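Local coordinates for aminopeptidase N family protein (Idiomarina loihiensis L2TR, PDB 4FGM), which probably acts as a zinc-dependent aminopeptidase of the M61 family, removing amino acids from the N-terminal ends of peptides, at residues A[36-42]-A[358-364]; A[297-303]-A[355-359]; A[303-308]-A[375-379]. Residue numbers count along the deposited sequence, not the author numbering.

Contact 1 (A[36-42]-A[358-364]); sequences WIPGSYL and AWTKFYQ. With MAE (maleic acid), chain B.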
loop_
_atom_site.group_PDB
_atom_site.type_symbol
_atom_site.label_atom_id
_atom_site.label_comp_id
_atom_site.label_asym_id
_atom_site.label_seq_id
_atom_site.Cartn_x
_atom_site.Cartn_y
_atom_site.Cartn_z
ATOM N N TRP A 36 -14.367 -8.031 0.886
ATOM C CA TRP A 36 -13.116 -7.311 0.688
ATOM C C TRP A 36 -13.015 -6.204 1.726
ATOM O O TRP A 36 -14.024 -5.772 2.272
ATOM C CB TRP A 36 -13.006 -6.729 -0.726
ATOM C CG TRP A 36 -14.016 -5.683 -1.091
ATOM C CD1 TRP A 36 -15.313 -5.893 -1.477
ATOM C CD2 TRP A 36 -13.797 -4.268 -1.178
ATOM N NE1 TRP A 36 -15.907 -4.699 -1.808
ATOM C CE2 TRP A 36 -15.000 -3.685 -1.639
ATOM C CE3 TRP A 36 -12.699 -3.437 -0.928
ATOM C CZ2 TRP A 36 -15.140 -2.307 -1.846
ATOM C CZ3 TRP A 36 -12.840 -2.058 -1.134
ATOM C CH2 TRP A 36 -14.051 -1.513 -1.594
ATOM N N ILE A 37 -11.799 -5.748 2.011
ATOM C CA ILE A 37 -11.606 -4.701 3.005
ATOM C C ILE A 37 -11.199 -3.378 2.373
ATOM O O ILE A 37 -10.320 -3.338 1.511
ATOM C CB ILE A 37 -10.530 -5.104 4.051
ATOM C CG1 ILE A 37 -10.313 -3.952 5.035
ATOM C CG2 ILE A 37 -9.229 -5.479 3.350
ATOM C CD1 ILE A 37 -9.390 -4.267 6.189
ATOM N N PRO A 38 -11.844 -2.274 2.796
ATOM C CA PRO A 38 -11.536 -0.943 2.258
ATOM C C PRO A 38 -10.037 -0.684 2.210
ATOM O O PRO A 38 -9.317 -1.007 3.145
ATOM C CB PRO A 38 -12.266 -0.001 3.224
ATOM C CG PRO A 38 -13.515 -0.790 3.555
ATOM C CD PRO A 38 -12.969 -2.214 3.753
ATOM N N GLY A 39 -9.573 -0.111 1.105
ATOM C CA GLY A 39 -8.163 0.194 0.968
ATOM C C GLY A 39 -7.365 -0.868 0.240
ATOM O O GLY A 39 -6.249 -0.613 -0.158
ATOM N N SER A 40 -7.933 -2.056 0.067
ATOM C CA SER A 40 -7.253 -3.145 -0.624
ATOM C C SER A 40 -8.279 -3.700 -1.603
ATOM O O SER A 40 -9.120 -4.536 -1.252
ATOM C CB SER A 40 -6.826 -4.216 0.378
ATOM O OG SER A 40 -5.964 -5.157 -0.227
ATOM N N TYR A 41 -8.186 -3.237 -2.842
ATOM C CA TYR A 41 -9.145 -3.604 -3.869
ATOM C C TYR A 41 -8.983 -4.957 -4.524
ATOM O O TYR A 41 -8.646 -5.060 -5.702
ATOM C CB TYR A 41 -9.175 -2.478 -4.902
ATOM C CG TYR A 41 -9.160 -1.125 -4.208
ATOM C CD1 TYR A 41 -10.251 -0.705 -3.440
ATOM C CD2 TYR A 41 -8.016 -0.323 -4.222
ATOM C CE1 TYR A 41 -10.199 0.476 -2.698
ATOM C CE2 TYR A 41 -7.952 0.853 -3.482
ATOM C CZ TYR A 41 -9.047 1.245 -2.722
ATOM O OH TYR A 41 -8.985 2.401 -1.980
ATOM N N LEU A 42 -9.249 -5.995 -3.735
ATOM C CA LEU A 42 -9.184 -7.379 -4.185
ATOM C C LEU A 42 -10.196 -8.210 -3.389
ATOM O O LEU A 42 -10.191 -8.204 -2.151
ATOM C CB LEU A 42 -7.777 -7.951 -3.985
ATOM C CG LEU A 42 -7.596 -9.413 -4.420
ATOM C CD1 LEU A 42 -7.759 -9.532 -5.943
ATOM C CD2 LEU A 42 -6.226 -9.915 -3.993
ATOM N N ALA A 358 -8.523 -2.316 -10.987
ATOM C CA ALA A 358 -7.591 -2.683 -9.925
ATOM C C ALA A 358 -7.870 -4.103 -9.445
ATOM O O ALA A 358 -6.940 -4.875 -9.189
ATOM C CB ALA A 358 -7.695 -1.707 -8.767
ATOM N N TRP A 359 -9.156 -4.441 -9.355
ATOM C CA TRP A 359 -9.615 -5.748 -8.891
ATOM C C TRP A 359 -9.064 -6.952 -9.642
ATOM O O TRP A 359 -8.956 -8.040 -9.083
ATOM C CB TRP A 359 -11.142 -5.809 -8.936
ATOM C CG TRP A 359 -11.788 -4.651 -8.271
ATOM C CD1 TRP A 359 -12.100 -3.449 -8.839
ATOM C CD2 TRP A 359 -12.132 -4.546 -6.886
ATOM N NE1 TRP A 359 -12.615 -2.598 -7.891
ATOM C CE2 TRP A 359 -12.647 -3.244 -6.685
ATOM C CE3 TRP A 359 -12.054 -5.425 -5.795
ATOM C CZ2 TRP A 359 -13.082 -2.794 -5.426
ATOM C CZ3 TRP A 359 -12.489 -4.980 -4.542
ATOM C CH2 TRP A 359 -12.998 -3.671 -4.373
ATOM N N THR A 360 -8.724 -6.762 -10.909
ATOM C CA THR A 360 -8.204 -7.853 -11.715
ATOM C C THR A 360 -6.826 -7.560 -12.301
ATOM O O THR A 360 -5.832 -8.195 -11.940
ATOM C CB THR A 360 -9.164 -8.171 -12.869
ATOM O OG1 THR A 360 -9.434 -6.969 -13.602
ATOM C CG2 THR A 360 -10.470 -8.738 -12.334
ATOM N N LYS A 361 -6.773 -6.592 -13.205
ATOM C CA LYS A 361 -5.525 -6.228 -13.857
ATOM C C LYS A 361 -4.378 -5.899 -12.915
ATOM O O LYS A 361 -3.253 -6.333 -13.134
ATOM C CB LYS A 361 -5.755 -5.054 -14.800
ATOM C CG LYS A 361 -6.526 -5.431 -16.039
ATOM C CD LYS A 361 -5.670 -6.217 -17.009
ATOM C CE LYS A 361 -6.415 -6.438 -18.321
ATOM N NZ LYS A 361 -5.552 -7.075 -19.350
ATOM N N PHE A 362 -4.652 -5.140 -11.863
ATOM C CA PHE A 362 -3.586 -4.766 -10.945
ATOM C C PHE A 362 -3.364 -5.740 -9.794
ATOM O O PHE A 362 -2.273 -6.274 -9.648
ATOM C CB PHE A 362 -3.835 -3.356 -10.399
ATOM C CG PHE A 362 -2.629 -2.741 -9.750
ATOM C CD1 PHE A 362 -2.411 -2.874 -8.380
ATOM C CD2 PHE A 362 -1.692 -2.050 -10.516
ATOM C CE1 PHE A 362 -1.274 -2.324 -7.780
ATOM C CE2 PHE A 362 -0.548 -1.497 -9.929
ATOM C CZ PHE A 362 -0.338 -1.633 -8.559
ATOM N N TYR A 363 -4.389 -5.982 -8.984
ATOM C CA TYR A 363 -4.244 -6.889 -7.842
ATOM C C TYR A 363 -4.062 -8.365 -8.188
ATOM O O TYR A 363 -3.649 -9.151 -7.348
ATOM C CB TYR A 363 -5.423 -6.734 -6.871
ATOM C CG TYR A 363 -5.252 -5.576 -5.915
ATOM C CD1 TYR A 363 -5.619 -4.281 -6.279
ATOM C CD2 TYR A 363 -4.692 -5.773 -4.652
ATOM C CE1 TYR A 363 -5.431 -3.214 -5.406
ATOM C CE2 TYR A 363 -4.499 -4.719 -3.776
ATOM C CZ TYR A 363 -4.870 -3.438 -4.154
ATOM O OH TYR A 363 -4.687 -2.393 -3.271
ATOM N N GLN A 364 -4.381 -8.744 -9.416
ATOM C CA GLN A 364 -4.211 -10.124 -9.841
ATOM C C GLN A 364 -3.198 -10.145 -10.985
ATOM O O GLN A 364 -3.196 -11.053 -11.814
ATOM C CB GLN A 364 -5.550 -10.714 -10.300
ATOM C CG GLN A 364 -6.581 -10.867 -9.186
ATOM C CD GLN A 364 -7.897 -11.454 -9.672
ATOM O OE1 GLN A 364 -7.932 -12.558 -10.226
ATOM N NE2 GLN A 364 -8.987 -10.720 -9.464
HETATM C C1 MAE B . -2.055 1.393 -0.099
HETATM O O1 MAE B . -2.712 1.584 -1.181
HETATM O O2 MAE B . -2.157 2.248 0.811
HETATM C C2 MAE B . -1.263 0.149 0.016
HETATM C C3 MAE B . -1.631 -1.121 0.175
HETATM C C4 MAE B . -2.995 -1.626 0.275
HETATM O O3 MAE B . -4.035 -0.940 0.266
HETATM O O4 MAE B . -3.077 -2.871 0.331
#

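Contact 2 (A[297-303]-A[355-359]); sequences ESYTEQL and SFLAW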
loop_
_atom_site.group_PDB
_atom_site.type_symbol
_atom_site.label_atom_id
_atom_site.label_comp_id
_atom_site.label_asym_id
_atom_site.label_seq_id
_atom_site.Cartn_x
_atom_site.Cartn_y
_atom_site.Cartn_z
ATOM N N GLU A 297 -17.072 -6.223 -6.260
ATOM C CA GLU A 297 -16.128 -5.222 -6.756
ATOM C C GLU A 297 -16.827 -3.855 -6.821
ATOM O O GLU A 297 -18.003 -3.766 -7.183
ATOM C CB GLU A 297 -15.620 -5.589 -8.159
ATOM C CG GLU A 297 -14.750 -6.846 -8.227
ATOM C CD GLU A 297 -15.554 -8.135 -8.350
ATOM O OE1 GLU A 297 -16.779 -8.109 -8.108
ATOM O OE2 GLU A 297 -14.950 -9.177 -8.680
ATOM N N SER A 298 -16.101 -2.801 -6.455
ATOM C CA SER A 298 -16.629 -1.440 -6.489
ATOM C C SER A 298 -15.656 -0.664 -7.364
ATOM O O SER A 298 -14.553 -0.316 -6.944
ATOM C CB SER A 298 -16.692 -0.839 -5.076
ATOM O OG SER A 298 -17.357 0.419 -5.082
ATOM N N TYR A 299 -16.087 -0.396 -8.588
ATOM C CA TYR A 299 -15.257 0.272 -9.575
ATOM C C TYR A 299 -15.136 1.787 -9.492
ATOM O O TYR A 299 -16.121 2.490 -9.303
ATOM C CB TYR A 299 -15.759 -0.108 -10.973
ATOM C CG TYR A 299 -15.878 -1.601 -11.205
ATOM C CD1 TYR A 299 -14.756 -2.374 -11.503
ATOM C CD2 TYR A 299 -17.117 -2.244 -11.122
ATOM C CE1 TYR A 299 -14.860 -3.747 -11.715
ATOM C CE2 TYR A 299 -17.232 -3.616 -11.334
ATOM C CZ TYR A 299 -16.099 -4.364 -11.630
ATOM O OH TYR A 299 -16.189 -5.729 -11.829
ATOM N N THR A 300 -13.912 2.277 -9.646
ATOM C CA THR A 300 -13.637 3.706 -9.653
ATOM C C THR A 300 -12.288 3.934 -10.336
ATOM O O THR A 300 -11.325 3.211 -10.089
ATOM C CB THR A 300 -13.600 4.317 -8.227
ATOM O OG1 THR A 300 -13.313 5.719 -8.326
ATOM C CG2 THR A 300 -12.532 3.645 -7.368
ATOM N N GLU A 301 -12.232 4.936 -11.203
ATOM C CA GLU A 301 -11.006 5.257 -11.929
ATOM C C GLU A 301 -10.198 6.312 -11.192
ATOM O O GLU A 301 -9.193 6.792 -11.713
ATOM C CB GLU A 301 -11.343 5.807 -13.313
ATOM C CG GLU A 301 -12.073 7.154 -13.259
ATOM C CD GLU A 301 -12.287 7.767 -14.628
ATOM O OE1 GLU A 301 -12.871 7.091 -15.505
ATOM O OE2 GLU A 301 -11.872 8.929 -14.822
ATOM N N GLN A 302 -10.627 6.667 -9.984
ATOM C CA GLN A 302 -9.951 7.711 -9.225
ATOM C C GLN A 302 -8.704 7.350 -8.410
ATOM O O GLN A 302 -8.121 8.220 -7.758
ATOM C CB GLN A 302 -10.968 8.401 -8.318
ATOM C CG GLN A 302 -12.083 9.092 -9.089
ATOM C CD GLN A 302 -13.125 9.711 -8.184
ATOM O OE1 GLN A 302 -12.799 10.464 -7.264
ATOM N NE2 GLN A 302 -14.388 9.403 -8.443
ATOM N N LEU A 303 -8.274 6.092 -8.442
ATOM C CA LEU A 303 -7.090 5.715 -7.677
ATOM C C LEU A 303 -5.821 6.422 -8.156
ATOM O O LEU A 303 -4.811 6.432 -7.449
ATOM C CB LEU A 303 -6.896 4.201 -7.698
ATOM C CG LEU A 303 -8.008 3.405 -6.999
ATOM C CD1 LEU A 303 -7.619 1.934 -6.941
ATOM C CD2 LEU A 303 -8.236 3.942 -5.588
ATOM N N SER A 355 -6.898 1.980 -12.687
ATOM C CA SER A 355 -7.581 2.167 -11.412
ATOM C C SER A 355 -8.895 1.395 -11.444
ATOM O O SER A 355 -9.233 0.659 -10.511
ATOM C CB SER A 355 -7.866 3.655 -11.185
ATOM O OG SER A 355 -8.725 3.872 -10.076
ATOM N N PHE A 356 -9.623 1.570 -12.541
ATOM C CA PHE A 356 -10.914 0.931 -12.742
ATOM C C PHE A 356 -10.824 -0.588 -12.614
ATOM O O PHE A 356 -11.680 -1.210 -11.996
ATOM C CB PHE A 356 -11.472 1.327 -14.126
ATOM C CG PHE A 356 -12.898 0.902 -14.356
ATOM C CD1 PHE A 356 -13.195 -0.376 -14.821
ATOM C CD2 PHE A 356 -13.947 1.767 -14.065
ATOM C CE1 PHE A 356 -14.520 -0.790 -14.987
ATOM C CE2 PHE A 356 -15.272 1.367 -14.226
ATOM C CZ PHE A 356 -15.560 0.085 -14.689
ATOM N N LEU A 357 -9.787 -1.177 -13.201
ATOM C CA LEU A 357 -9.595 -2.620 -13.162
ATOM C C LEU A 357 -8.600 -3.058 -12.085
ATOM O O LEU A 357 -7.909 -4.067 -12.246
ATOM C CB LEU A 357 -9.112 -3.129 -14.525
ATOM C CG LEU A 357 -10.084 -3.469 -15.664
ATOM C CD1 LEU A 357 -11.517 -3.239 -15.242
ATOM C CD2 LEU A 357 -9.730 -2.636 -16.891
ATOM N N ALA A 358 -8.523 -2.316 -10.987
ATOM C CA ALA A 358 -7.591 -2.683 -9.925
ATOM C C ALA A 358 -7.870 -4.103 -9.445
ATOM O O ALA A 358 -6.940 -4.875 -9.189
ATOM C CB ALA A 358 -7.695 -1.707 -8.767
ATOM N N TRP A 359 -9.156 -4.441 -9.355
ATOM C CA TRP A 359 -9.615 -5.748 -8.891
ATOM C C TRP A 359 -9.064 -6.952 -9.642
ATOM O O TRP A 359 -8.956 -8.040 -9.083
ATOM C CB TRP A 359 -11.142 -5.809 -8.936
ATOM C CG TRP A 359 -11.788 -4.651 -8.271
ATOM C CD1 TRP A 359 -12.100 -3.449 -8.839
ATOM C CD2 TRP A 359 -12.132 -4.546 -6.886
ATOM N NE1 TRP A 359 -12.615 -2.598 -7.891
ATOM C CE2 TRP A 359 -12.647 -3.244 -6.685
ATOM C CE3 TRP A 359 -12.054 -5.425 -5.795
ATOM C CZ2 TRP A 359 -13.082 -2.794 -5.426
ATOM C CZ3 TRP A 359 -12.489 -4.980 -4.542
ATOM C CH2 TRP A 359 -12.998 -3.671 -4.373
HETATM O O HOH W 1 -11.893 0.017 -9.364
#

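Contact 3 (A[303-308]-A[375-379]); sequences LWFYEG and SYYAK. With ZN (zinc ion), chain C; MAE (maleic acid), chain B.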
loop_
_atom_site.group_PDB
_atom_site.type_symbol
_atom_site.label_atom_id
_atom_site.label_comp_id
_atom_site.label_asym_id
_atom_site.label_seq_id
_atom_site.Cartn_x
_atom_site.Cartn_y
_atom_site.Cartn_z
ATOM N N LEU A 303 -8.274 6.092 -8.442
ATOM C CA LEU A 303 -7.090 5.715 -7.677
ATOM C C LEU A 303 -5.821 6.422 -8.156
ATOM O O LEU A 303 -4.811 6.432 -7.449
ATOM C CB LEU A 303 -6.896 4.201 -7.698
ATOM C CG LEU A 303 -8.008 3.405 -6.999
ATOM C CD1 LEU A 303 -7.619 1.934 -6.941
ATOM C CD2 LEU A 303 -8.236 3.942 -5.588
ATOM N N TRP A 304 -5.865 7.024 -9.344
ATOM C CA TRP A 304 -4.698 7.746 -9.858
ATOM C C TRP A 304 -4.469 8.940 -8.943
ATOM O O TRP A 304 -3.351 9.439 -8.794
ATOM C CB TRP A 304 -4.938 8.257 -11.286
ATOM C CG TRP A 304 -6.026 9.303 -11.402
ATOM C CD1 TRP A 304 -7.348 9.090 -11.702
ATOM C CD2 TRP A 304 -5.884 10.719 -11.221
ATOM N NE1 TRP A 304 -8.030 10.282 -11.720
ATOM C CE2 TRP A 304 -7.160 11.297 -11.427
ATOM C CE3 TRP A 304 -4.804 11.556 -10.906
ATOM C CZ2 TRP A 304 -7.383 12.673 -11.331
ATOM C CZ3 TRP A 304 -5.026 12.929 -10.811
ATOM C CH2 TRP A 304 -6.308 13.472 -11.023
ATOM N N PHE A 305 -5.553 9.399 -8.330
ATOM C CA PHE A 305 -5.484 10.534 -7.434
ATOM C C PHE A 305 -5.294 10.070 -5.990
ATOM O O PHE A 305 -4.366 10.506 -5.296
ATOM C CB PHE A 305 -6.759 11.383 -7.582
ATOM C CG PHE A 305 -6.863 12.510 -6.589
ATOM C CD1 PHE A 305 -7.439 12.302 -5.327
ATOM C CD2 PHE A 305 -6.361 13.770 -6.900
ATOM C CE1 PHE A 305 -7.509 13.339 -4.391
ATOM C CE2 PHE A 305 -6.424 14.816 -5.976
ATOM C CZ PHE A 305 -7.001 14.602 -4.714
ATOM N N TYR A 306 -6.160 9.171 -5.544
ATOM C CA TYR A 306 -6.083 8.684 -4.176
ATOM C C TYR A 306 -4.824 7.889 -3.857
ATOM O O TYR A 306 -4.362 7.880 -2.717
ATOM C CB TYR A 306 -7.362 7.914 -3.844
ATOM C CG TYR A 306 -8.503 8.880 -3.672
ATOM C CD1 TYR A 306 -8.517 9.772 -2.593
ATOM C CD2 TYR A 306 -9.497 9.002 -4.639
ATOM C CE1 TYR A 306 -9.486 10.766 -2.489
ATOM C CE2 TYR A 306 -10.472 9.998 -4.546
ATOM C CZ TYR A 306 -10.454 10.879 -3.468
ATOM O OH TYR A 306 -11.375 11.895 -3.383
ATOM N N GLU A 307 -4.261 7.227 -4.858
ATOM C CA GLU A 307 -3.026 6.493 -4.634
ATOM C C GLU A 307 -1.865 7.289 -5.224
ATOM O O GLU A 307 -0.795 7.373 -4.619
ATOM C CB GLU A 307 -3.091 5.096 -5.259
ATOM C CG GLU A 307 -3.962 4.105 -4.489
ATOM C CD GLU A 307 -3.569 3.986 -3.024
ATOM O OE1 GLU A 307 -2.510 4.513 -2.647
ATOM O OE2 GLU A 307 -4.318 3.360 -2.251
ATOM N N GLY A 308 -2.097 7.893 -6.393
ATOM C CA GLY A 308 -1.071 8.677 -7.066
ATOM C C GLY A 308 -0.512 9.848 -6.275
ATOM O O GLY A 308 0.706 9.928 -6.077
ATOM N N SER A 375 1.036 1.377 -13.666
ATOM C CA SER A 375 0.786 1.555 -12.240
ATOM C C SER A 375 0.121 2.894 -11.953
ATOM O O SER A 375 0.687 3.952 -12.249
ATOM C CB SER A 375 2.105 1.463 -11.465
ATOM O OG SER A 375 1.910 1.641 -10.072
ATOM N N TYR A 376 -1.081 2.859 -11.385
ATOM C CA TYR A 376 -1.767 4.103 -11.055
ATOM C C TYR A 376 -1.073 4.727 -9.853
ATOM O O TYR A 376 -1.304 5.891 -9.518
ATOM C CB TYR A 376 -3.259 3.865 -10.784
ATOM C CG TYR A 376 -3.593 2.765 -9.796
ATOM C CD1 TYR A 376 -3.502 2.981 -8.418
ATOM C CD2 TYR A 376 -4.039 1.515 -10.244
ATOM C CE1 TYR A 376 -3.855 1.983 -7.510
ATOM C CE2 TYR A 376 -4.393 0.508 -9.345
ATOM C CZ TYR A 376 -4.299 0.751 -7.980
ATOM O OH TYR A 376 -4.653 -0.236 -7.090
ATOM N N TYR A 377 -0.196 3.949 -9.220
ATOM C CA TYR A 377 0.585 4.429 -8.086
ATOM C C TYR A 377 1.725 5.270 -8.643
ATOM O O TYR A 377 1.837 6.462 -8.358
ATOM C CB TYR A 377 1.208 3.264 -7.313
ATOM C CG TYR A 377 0.306 2.585 -6.322
ATOM C CD1 TYR A 377 0.128 3.107 -5.040
ATOM C CD2 TYR A 377 -0.347 1.400 -6.649
ATOM C CE1 TYR A 377 -0.676 2.460 -4.106
ATOM C CE2 TYR A 377 -1.152 0.747 -5.724
ATOM C CZ TYR A 377 -1.307 1.282 -4.457
ATOM O OH TYR A 377 -2.069 0.620 -3.534
ATOM N N ALA A 378 2.570 4.621 -9.442
ATOM C CA ALA A 378 3.745 5.259 -10.034
ATOM C C ALA A 378 3.419 6.359 -11.037
ATOM O O ALA A 378 3.942 7.469 -10.928
ATOM C CB ALA A 378 4.639 4.205 -10.682
ATOM N N LYS A 379 2.563 6.067 -12.012
ATOM C CA LYS A 379 2.225 7.095 -12.982
ATOM C C LYS A 379 1.409 8.207 -12.320
ATOM O O LYS A 379 1.515 9.376 -12.695
ATOM C CB LYS A 379 1.463 6.515 -14.174
ATOM C CG LYS A 379 1.357 7.522 -15.306
ATOM C CD LYS A 379 0.765 6.945 -16.574
ATOM C CE LYS A 379 0.753 8.007 -17.672
ATOM N NZ LYS A 379 0.228 7.485 -18.967
HETATM ZN ZN ZN C . -1.963 4.026 -0.573
HETATM C C1 MAE B . -2.055 1.393 -0.099
HETATM O O1 MAE B . -2.712 1.584 -1.181
HETATM O O2 MAE B . -2.157 2.248 0.811
HETATM C C2 MAE B . -1.263 0.149 0.016
HETATM C C3 MAE B . -1.631 -1.121 0.175
HETATM C C4 MAE B . -2.995 -1.626 0.275
HETATM O O3 MAE B . -4.035 -0.940 0.266
HETATM O O4 MAE B . -3.077 -2.871 0.331
#

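Contact 1 (A[36-42]-A[358-364])
Part of the wall of the maleic acid pocket is built here from two distant parts of the chain: Gly39 and Ser40 on a loop of the N-terminal region, and Tyr363, from the segment 358-364 that carries a short helix of the catalytic region. Ile37 to Ser40 form a type II beta turn, closed by Ser40 N to Ile37 O at 3.1 Å; Gly39 takes the positive phi (95°) of this turn, where a CB would collide with the carbonyl O of Pro38. No hydrogen bond joins the segments; aromatic packing makes most of the contact. Trp359 lies between two partners. Its edge meets the face of Trp36 in a T-shaped pair (six-membered rings 4.6 Å between centroids, planes at 87°), while one face receives Tyr41, whose CB makes a CH-pi contact 3.8 Å from the six-membered ring centroid. The broad indole suits this place because it offers face and edge at once. Tyr41, centre of an inverse gamma turn, also directs its carbonyl at the helix, with Tyr41 O 3.4 Å from Trp359 CA. Leu42 adds an aliphatic flank, Leu42 CD1 lying 3.8 Å from Tyr363 CB. Ser40 OG is hydrogen-bonded to Arg44. The contact thus sets the loop between strands 30-32 and 50-51 against helix 358-362, with Leu303 of helix 303-306 touching both Tyr41 and Ala358.

Contact 2 (A[297-303]-A[355-359])
A buried polar and aromatic contact sets an extended loop that leads into helix 303-306 against the junction of helices 351-356 and 358-362, within the catalytic region. Ser355 is central: its OG donates to Thr300 O at 2.7 Å and accepts from Leu303 N at 2.8 Å, so one small hydroxyl serves both a loop carbonyl and the first amide of the helix. In between, Thr300 OG1 accepts from Gln302 N at 3.3 Å, an ST turn where the loop leads into that helix, which carries the zinc ligand Glu307 just beyond its end. A water bridges the backbones, accepting from Thr300 N at 3.0 Å and donating to Phe356 O at 2.9 Å. Aromatic residues cover the outer side: Tyr299 and Phe356 form an offset stack (centroids 5.0 Å apart, planes at 14°). Trp359 presents a face to Glu297, whose CB sits 3.9 Å from the five-membered ring centroid, and its NE1 gives a weak hydrogen bond to Ser298 O at 3.1 Å.

Contact 3 (A[303-308]-A[375-379])
Metal and ligand bonds come first. Glu307 OE1 binds the zinc ion at 2.2 Å, and MAE O2 takes another position on the metal at 2.3 Å; His273 and His277, the histidines of an HExxH pattern on helix 262-277, complete the protein ligands, as in gluzincin peptidases. Glutamate suits the site because its carboxylate is an anionic donor on a side chain long enough to reach the metal. Tyr377 OH donates a hydrogen bond of 2.6 Å to MAE O1, so the two segments hold the same carboxylate, one through the metal and one directly. Between the segments there are no hydrogen bonds; they meet by van der Waals and CH-pi contacts. Glu307 CB lies 4.1 Å from the Tyr377 ring centroid, and Leu303 CB 4.0 Å from that of Tyr376. Leu303 CD1 also approaches Tyr376 CZ at 3.7 Å. Gly308 CA lies 3.7 Å from Tyr376 O; glycine fits there because a CB would clash with Trp304 O. Ser375, ahead of the turn that leads into helix 378-394, caps it, its OG accepting from Ala378 N at 3.1 Å. Helix 303-306 thus packs on that turn beside helices 351-356 and 358-362, which touch Tyr376 through Val351, Ser354 and Ala358, while Ser311 of helix 308-320 touches Tyr377.

How the contacts relate
From the N terminus, the loop at 36-42 comes first and waits more than three hundred residues for its partner at 358-364, so contact 1 closes by far the widest loop and joins the N-terminal region to the catalytic one. Contact 2, between 297-303 and 355-359, closes a mostly helical loop that ends on the same stretch, sharing Ala358 and Trp359. Contact 3 begins at Leu303, where contact 2's first segment ends, and runs to 375-379, so it crosses both others. Leu303 CD1 packs on Tyr41 CD2 at 3.6 Å, and Tyr363 CE1 on Tyr376 OH at 3.5 Å. Contacts 1 and 3 meet the same maleic acid.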